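Side-chain contact in GDP-L-fucose synthase (Campylobacter jejuni subsp. jejuni serotype O:2, PDB 7M13), which probably uses NADPH to make a GDP-linked heptose, GDP-D-glycero-L-gluco-heptose, for the capsular polysaccharide: residues N92-I95 against H96-L100. Sequence-based numbering, arbitrary orientation.
Sequences NNVI and HNSFL
N97 folds its side-chain amide back over the preceding helical turn and onto the carbonyl of N93. ND2 of N97 donates to N93 O at 2.9 Å. This bond lies in the carbonyl plane, on a lone pair, and nearly in the plane of the N97 amide. The backbone N of N97 reaches the same oxygen from above that plane, at 3.1 Å. N93 O therefore takes two donors from one residue. A water accepts a weak bond from N97 ND2 and donates to N93 OD1 at 3.0 Å, linking the two amides. The other end of the N93 amide, ND2, bonds the backbone O of L46, a residue that binds NADPH.

S98 repeats the double grip one residue on. With OG beside its own backbone N (chi1 -69°), the hydroxyl donates to V94 O at 2.7 Å. S98 N also donates to V94 O, at 2.9 Å, from the opposite face of the carbonyl plane. OG of S98 also lies 4.2 Å from CG1 of V94.

All this belongs to the last turns of helix 80-100, the crossover helix between parallel strands 63-66 and 105-111 of the Rossmann fold. V94 and S98 both pack on V64 of strand 63-66, while N97 leans on A53 and F56 of helix 49-59. I95 packs against M150 and C151 of helix 138-158. I95 O accepts a hydrogen bond from the backbone N of F99, at 3.1 Å. H96 bonds Y154 through ND1, and its ring stacks on Y85 of the second subunit.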
loop_
_atom_site.group_PDB
_atom_site.type_symbol
_atom_site.label_atom_id
_atom_site.label_comp_id
_atom_site.label_asym_id
_atom_site.label_seq_id
_atom_site.Cartn_x
_atom_site.Cartn_y
_atom_site.Cartn_z
ATOM N N ASN B 92 8.303 1.473 -6.244
ATOM C CA ASN B 92 7.541 1.313 -7.497
ATOM C C ASN B 92 8.491 1.562 -8.674
ATOM O O ASN B 92 8.475 0.811 -9.666
ATOM C CB ASN B 92 6.366 2.279 -7.547
ATOM C CG ASN B 92 5.257 1.933 -6.579
ATOM O OD1 ASN B 92 5.278 0.885 -5.960
ATOM N ND2 ASN B 92 4.326 2.860 -6.471
ATOM N N ASN B 93 9.296 2.606 -8.581
ATOM C CA ASN B 93 10.193 2.946 -9.711
ATOM C C ASN B 93 11.199 1.813 -9.944
ATOM O O ASN B 93 11.392 1.406 -11.101
ATOM C CB ASN B 93 10.910 4.256 -9.438
ATOM C CG ASN B 93 10.022 5.490 -9.508
ATOM O OD1 ASN B 93 8.956 5.452 -10.109
ATOM N ND2 ASN B 93 10.500 6.557 -8.887
ATOM N N VAL B 94 11.806 1.275 -8.892
ATOM C CA VAL B 94 12.866 0.252 -9.100
ATOM C C VAL B 94 12.216 -1.075 -9.492
ATOM O O VAL B 94 12.672 -1.720 -10.432
ATOM C CB VAL B 94 13.738 0.139 -7.842
ATOM C CG1 VAL B 94 14.671 -1.047 -7.901
ATOM C CG2 VAL B 94 14.492 1.443 -7.634
ATOM N N ILE B 95 11.118 -1.465 -8.852
ATOM C CA ILE B 95 10.520 -2.784 -9.132
ATOM C C ILE B 95 9.942 -2.774 -10.557
ATOM O O ILE B 95 10.193 -3.697 -11.344
ATOM C CB ILE B 95 9.483 -3.175 -8.077
ATOM C CG1 ILE B 95 10.152 -3.412 -6.729
ATOM C CG2 ILE B 95 8.717 -4.399 -8.548
ATOM C CD1 ILE B 95 9.181 -3.458 -5.569
ATOM N N HIS B 96 9.164 -1.751 -10.918
ATOM C CA HIS B 96 8.526 -1.740 -12.247
ATOM C C HIS B 96 9.598 -1.636 -13.343
ATOM O O HIS B 96 9.457 -2.337 -14.357
ATOM C CB HIS B 96 7.498 -0.610 -12.363
ATOM C CG HIS B 96 6.815 -0.624 -13.670
ATOM N ND1 HIS B 96 5.912 -1.597 -13.949
ATOM C CD2 HIS B 96 6.904 0.173 -14.761
ATOM C CE1 HIS B 96 5.442 -1.404 -15.179
ATOM N NE2 HIS B 96 6.023 -0.328 -15.692
ATOM N N ASN B 97 10.586 -0.754 -13.179
ATOM C CA ASN B 97 11.625 -0.582 -14.229
ATOM C C ASN B 97 12.550 -1.794 -14.280
ATOM O O ASN B 97 13.016 -2.123 -15.362
ATOM C CB ASN B 97 12.332 0.762 -14.134
ATOM C CG ASN B 97 11.373 1.841 -14.587
ATOM O OD1 ASN B 97 11.095 1.936 -15.796
ATOM N ND2 ASN B 97 10.731 2.524 -13.645
ATOM N N SER B 98 12.646 -2.585 -13.214
ATOM C CA SER B 98 13.369 -3.880 -13.250
ATOM C C SER B 98 12.591 -4.833 -14.153
ATOM O O SER B 98 13.185 -5.450 -15.025
ATOM C CB SER B 98 13.538 -4.462 -11.869
ATOM O OG SER B 98 14.439 -3.715 -11.090
ATOM N N PHE B 99 11.287 -4.941 -13.952
ATOM C CA PHE B 99 10.408 -5.769 -14.799
ATOM C C PHE B 99 10.532 -5.299 -16.257
ATOM O O PHE B 99 10.660 -6.177 -17.160
ATOM C CB PHE B 99 8.958 -5.708 -14.293
ATOM C CG PHE B 99 7.946 -6.050 -15.350
ATOM C CD1 PHE B 99 7.788 -7.347 -15.796
ATOM C CD2 PHE B 99 7.197 -5.031 -15.918
ATOM C CE1 PHE B 99 6.873 -7.647 -16.790
ATOM C CE2 PHE B 99 6.260 -5.332 -16.889
ATOM C CZ PHE B 99 6.111 -6.625 -17.323
ATOM N N LEU B 100 10.450 -3.988 -16.514
ATOM C CA LEU B 100 10.376 -3.505 -17.911
ATOM C C LEU B 100 11.682 -3.835 -18.638
ATOM O O LEU B 100 11.659 -3.945 -19.896
ATOM C CB LEU B 100 10.125 -1.998 -17.950
ATOM C CG LEU B 100 8.704 -1.523 -17.706
ATOM C CD1 LEU B 100 8.647 -0.002 -17.787
ATOM C CD2 LEU B 100 7.739 -2.162 -18.713
HETATM O O HOH W 1 7.971 3.798 -12.455
#